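Local coordinates for forkhead-associated 1 (Saccharomyces cerevisiae, PDB 6C4U), which is a yeast FHA domain engineered to bind a phosphothreonine peptide of the human transcription factor c-Myc, at residues F6-T11 / R18-D23; L96-E101 / I117-K122. All coordinates share one frame; numbering follows the deposited sequence.

Contacts 1 and 2 meet in one antiparallel sheet of the FHA β-sandwich, where strand 4-10 lies between strands 18-21 and 112-119. Their centres are about 10 Å apart. A probable hydrogen bond from Arg7 N to Phe118 O, 2.8 Å long, joins the hairpin of contact 1 to the strand of contact 2. On the core side Ile117 touches both Phe6 and Val8: Phe6 CD2 lies 3.9 Å from Ile117 CG2, and Val8 CG2 packs against Ile117 CD1. FHA domains read phosphothreonine with loops at one end of the sandwich; the two contacts belong to the β-framework that carries such loops.

Contact 1: F6-T11 / R18-D23; sequences FRVIST and RDFSAD
Val8 N donates to Arg18 O over 2.8 Å, and the Arg18 amide answers with a bond to Val8 O, so this antiparallel hydrogen-bonded pair is closed from both sides. Two residues along the strands, Phe20 N reaches Phe6 O at 3.0 Å, while the return bond from Phe6 N to Phe20 O is weak. Arg7 and Asp19 form the non-hydrogen-bonded pair between them and lie side by side on one face. In a salt bridge Arg7 grips Asp19 side-on, NE to OD1 and NH2 to OD2, the latter pair 3.1 Å apart; the guanidinium and carboxylate planes are turned 51° apart. Replacing Arg7 with an alanine would probably leave the Asp19 carboxylate without this cationic partner and free to turn. Phe6, Val8 and Phe20 occupy the other face. Phe6 CG sits between the backbone N and the carbonyl carbon (chi1 72°), which lays its ring beneath Phe20 CB, in a CH-pi contact 4.0 Å from that CB to the ring centroid. The two rings are near parallel (29°) but slid apart, and Val8 CG2 meets the Phe20 ring edge at CE2, 3.6 Å away. Strand 18-21 is an edge strand of the sheet within this chain. Trp38 meets both Phe rings, Tyr48 of strand 48-49 touches Val8 and Phe20, and strand 112-119 flanks strand 4-10 beyond.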
# COMPACT_ATOMS: atom_id res chain seq x y z
N PHE F 6 -4.31 6.61 -6.92
CA PHE F 6 -4.25 7.01 -5.52
C PHE F 6 -2.90 7.61 -5.19
O PHE F 6 -1.95 7.52 -5.97
CB PHE F 6 -4.55 5.83 -4.57
CG PHE F 6 -3.45 4.80 -4.49
CD1 PHE F 6 -3.26 3.86 -5.50
CD2 PHE F 6 -2.62 4.73 -3.38
CE1 PHE F 6 -2.22 2.93 -5.43
CE2 PHE F 6 -1.59 3.80 -3.31
CZ PHE F 6 -1.39 2.91 -4.33
N ARG F 7 -2.84 8.22 -4.01
CA ARG F 7 -1.68 8.97 -3.57
C ARG F 7 -1.39 8.61 -2.12
O ARG F 7 -2.30 8.41 -1.32
CB ARG F 7 -2.00 10.44 -3.72
CG ARG F 7 -1.03 11.39 -3.04
CD ARG F 7 -1.45 12.85 -3.31
NE ARG F 7 -1.14 13.29 -4.67
CZ ARG F 7 -1.95 14.00 -5.48
NH1 ARG F 7 -3.19 14.30 -5.12
NH2 ARG F 7 -1.53 14.33 -6.68
N VAL F 8 -0.10 8.58 -1.79
CA VAL F 8 0.36 8.10 -0.49
C VAL F 8 1.21 9.16 0.17
O VAL F 8 2.23 9.58 -0.36
CB VAL F 8 1.19 6.80 -0.63
CG1 VAL F 8 1.80 6.39 0.67
CG2 VAL F 8 0.33 5.68 -1.14
N ILE F 9 0.76 9.57 1.34
CA ILE F 9 1.33 10.69 2.08
C ILE F 9 1.83 10.21 3.40
O ILE F 9 1.13 9.52 4.14
CB ILE F 9 0.17 11.70 2.32
CG1 ILE F 9 -0.50 12.04 1.00
CG2 ILE F 9 0.63 12.94 2.98
CD1 ILE F 9 -1.79 12.77 1.19
N SER F 10 3.05 10.65 3.80
CA SER F 10 3.64 10.32 5.08
C SER F 10 3.27 11.39 6.11
O SER F 10 3.39 12.57 5.80
CB SER F 10 5.13 10.27 4.93
OG SER F 10 5.82 9.81 6.09
N THR F 11 2.87 10.96 7.29
CA THR F 11 2.42 11.83 8.35
C THR F 11 3.60 12.52 9.03
O THR F 11 3.62 13.75 9.13
CB THR F 11 1.65 11.00 9.43
OG1 THR F 11 2.53 10.02 10.04
CG2 THR F 11 0.39 10.34 8.77
N ARG F 18 3.89 10.31 -2.76
CA ARG F 18 4.02 9.49 -3.97
C ARG F 18 2.68 9.19 -4.60
O ARG F 18 1.73 8.85 -3.91
CB ARG F 18 4.71 8.18 -3.68
CG ARG F 18 6.20 8.14 -3.69
CD ARG F 18 6.84 8.36 -5.07
NE ARG F 18 8.26 8.58 -4.89
CZ ARG F 18 8.87 9.77 -4.72
NH1 ARG F 18 8.19 10.91 -4.67
NH2 ARG F 18 10.19 9.80 -4.55
N ASP F 19 2.62 9.47 -5.91
CA ASP F 19 1.44 9.25 -6.73
C ASP F 19 1.60 7.97 -7.50
O ASP F 19 2.72 7.64 -7.98
CB ASP F 19 1.39 10.44 -7.71
CG ASP F 19 0.82 11.69 -7.09
OD1 ASP F 19 0.28 11.61 -5.94
OD2 ASP F 19 0.89 12.74 -7.77
N PHE F 20 0.52 7.21 -7.59
CA PHE F 20 0.51 5.90 -8.24
C PHE F 20 -0.57 5.90 -9.31
O PHE F 20 -1.77 6.06 -9.01
CB PHE F 20 0.21 4.83 -7.22
CG PHE F 20 1.33 4.60 -6.25
CD1 PHE F 20 2.55 4.09 -6.69
CD2 PHE F 20 1.18 4.89 -4.91
CE1 PHE F 20 3.59 3.88 -5.82
CE2 PHE F 20 2.22 4.70 -4.05
CZ PHE F 20 3.42 4.19 -4.48
N SER F 21 -0.15 5.73 -10.56
CA SER F 21 -1.07 5.85 -11.72
C SER F 21 -1.17 4.53 -12.46
O SER F 21 -0.40 3.58 -12.21
CB SER F 21 -0.57 6.94 -12.67
OG SER F 21 0.79 6.73 -12.94
N ALA F 22 -2.12 4.49 -13.39
CA ALA F 22 -2.32 3.34 -14.26
C ALA F 22 -3.01 3.76 -15.54
O ALA F 22 -3.95 4.57 -15.53
CB ALA F 22 -3.11 2.29 -13.52
N ASP F 23 -2.55 3.18 -16.65
CA ASP F 23 -3.12 3.41 -17.98
C ASP F 23 -4.50 2.75 -18.03
O ASP F 23 -4.60 1.55 -17.81
CB ASP F 23 -2.17 2.80 -19.03
CG ASP F 23 -2.56 3.12 -20.47
OD1 ASP F 23 -3.60 3.78 -20.73
OD2 ASP F 23 -1.80 2.70 -21.37

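Contact 2: L96-E101 / I117-K122; sequences LSQGDE and IFINDK
Ile119 packs onto the turn that leads out of strand 94-96, a type II β-turn from Ser97 to Asp100 set against the end of strand 112-119 in the FHA β-sandwich. Its CB points toward the turn and, with CG1, passes beside the end of the Gln98 side chain. CG1 stands anti to the carbonyl carbon (chi1 -56°) and the chain then runs extended, delivering Ile119 CD1 to the backbone at the entry to the turn, 3.6 Å from Leu96 O and equally far from Ser97 C. The tip thus rests on peptide atoms, while Leu71 of strand 71-75 also touches this side chain. The Gln98 side chain, bent at chi2, lies alongside Phe118 and points the same way, its amide plane only 18° from the ring plane. Ile117 binds the turn's far end through its backbone. Ile117 N donates to Asp100 O over 2.9 Å, a nearly straight bond, and Ile117 O receives a weak one from Gly99 N. Gly99 takes the third position of the turn with a positive phi, a conformation that glycine adopts easily. Leu96 CD1 adds a loose apolar contact to Ile117 CG1, 4.4 Å away, and both side chains also touch Ile63 of strand 61-66, which for Ile117 lies across the sandwich, in the other sheet. The buried Asp100 carboxylate closes back on the start of the turn, and its OD1 has a weak bond from Asn84 ND2. Past the strand, Asn120 is the N-cap of helix 121-125, its OD1 accepting from Lys122 N at 2.7 Å. In the turn, Ser97 N reaches Asp100 OD2 at 2.8 Å from above the carboxylate plane, 63° out of it.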
# COMPACT_ATOMS: atom_id res chain seq x y z
N LEU F 96 -9.66 -0.81 1.06
CA LEU F 96 -9.16 0.51 1.44
C LEU F 96 -10.21 1.56 1.13
O LEU F 96 -10.68 1.68 -0.00
CB LEU F 96 -7.87 0.87 0.71
CG LEU F 96 -6.65 0.07 1.12
CD1 LEU F 96 -5.50 0.41 0.20
CD2 LEU F 96 -6.26 0.38 2.54
N SER F 97 -10.60 2.28 2.18
CA SER F 97 -11.47 3.44 2.09
C SER F 97 -10.61 4.70 1.96
O SER F 97 -9.41 4.72 2.28
CB SER F 97 -12.36 3.55 3.33
OG SER F 97 -12.97 2.31 3.68
N GLN F 98 -11.26 5.76 1.47
CA GLN F 98 -10.68 7.09 1.45
C GLN F 98 -10.06 7.51 2.78
O GLN F 98 -10.64 7.26 3.84
CB GLN F 98 -11.71 8.10 0.96
CG GLN F 98 -11.22 9.52 0.92
CD GLN F 98 -10.06 9.72 -0.04
OE1 GLN F 98 -10.21 10.22 -1.13
NE2 GLN F 98 -8.87 9.18 0.28
N GLY F 99 -8.87 8.11 2.73
CA GLY F 99 -8.22 8.60 3.92
C GLY F 99 -7.74 7.56 4.92
O GLY F 99 -7.44 7.91 6.05
N ASP F 100 -7.65 6.29 4.52
CA ASP F 100 -7.21 5.24 5.46
C ASP F 100 -5.76 5.40 5.83
O ASP F 100 -4.98 5.95 5.06
CB ASP F 100 -7.43 3.83 4.86
CG ASP F 100 -8.86 3.34 5.01
OD1 ASP F 100 -9.72 4.08 5.53
OD2 ASP F 100 -9.13 2.20 4.59
N GLU F 101 -5.40 4.93 7.02
CA GLU F 101 -4.04 5.07 7.54
C GLU F 101 -3.37 3.71 7.72
O GLU F 101 -3.75 2.92 8.60
CB GLU F 101 -4.05 5.85 8.86
CG GLU F 101 -2.69 6.25 9.40
CD GLU F 101 -2.78 6.99 10.76
OE1 GLU F 101 -3.83 6.94 11.47
OE2 GLU F 101 -1.82 7.67 11.15
N ILE F 117 -3.72 7.02 2.62
CA ILE F 117 -4.14 6.80 1.24
C ILE F 117 -5.16 7.84 0.89
O ILE F 117 -6.12 8.05 1.66
CB ILE F 117 -4.78 5.40 1.05
CG1 ILE F 117 -3.90 4.29 1.63
CG2 ILE F 117 -5.05 5.11 -0.42
CD1 ILE F 117 -2.48 4.31 1.13
N PHE F 118 -4.93 8.49 -0.25
CA PHE F 118 -5.86 9.47 -0.77
C PHE F 118 -6.22 8.94 -2.15
O PHE F 118 -5.36 8.79 -3.01
CB PHE F 118 -5.29 10.87 -0.76
CG PHE F 118 -6.13 11.88 -1.48
CD1 PHE F 118 -7.47 12.16 -1.13
CD2 PHE F 118 -5.56 12.59 -2.47
CE1 PHE F 118 -8.18 13.11 -1.80
CE2 PHE F 118 -6.29 13.60 -3.16
CZ PHE F 118 -7.60 13.83 -2.82
N ILE F 119 -7.49 8.57 -2.32
CA ILE F 119 -7.96 7.83 -3.45
C ILE F 119 -8.58 8.82 -4.42
O ILE F 119 -9.52 9.53 -4.08
CB ILE F 119 -8.96 6.74 -3.08
CG1 ILE F 119 -8.32 5.81 -2.02
CG2 ILE F 119 -9.40 5.96 -4.31
CD1 ILE F 119 -9.23 4.68 -1.38
N ASN F 120 -8.05 8.86 -5.64
CA ASN F 120 -8.56 9.74 -6.68
C ASN F 120 -9.88 9.18 -7.22
O ASN F 120 -9.89 8.19 -7.98
CB ASN F 120 -7.54 9.88 -7.81
CG ASN F 120 -8.07 10.67 -9.01
OD1 ASN F 120 -9.16 11.26 -8.95
ND2 ASN F 120 -7.33 10.67 -10.11
N ASP F 121 -10.99 9.82 -6.83
CA ASP F 121 -12.30 9.45 -7.33
C ASP F 121 -12.48 9.62 -8.84
O ASP F 121 -13.25 8.90 -9.44
CB ASP F 121 -13.40 10.21 -6.60
CG ASP F 121 -13.85 9.48 -5.35
OD1 ASP F 121 -14.55 8.45 -5.49
OD2 ASP F 121 -13.50 9.94 -4.25
N LYS F 122 -11.77 10.56 -9.44
CA LYS F 122 -11.89 10.85 -10.88
C LYS F 122 -11.45 9.65 -11.72
O LYS F 122 -11.97 9.45 -12.82
CB LYS F 122 -11.12 12.12 -11.29
CG LYS F 122 -11.59 13.38 -10.57
CD LYS F 122 -10.48 14.32 -10.07
CE LYS F 122 -11.06 15.34 -9.08
NZ LYS F 122 -10.23 15.66 -7.86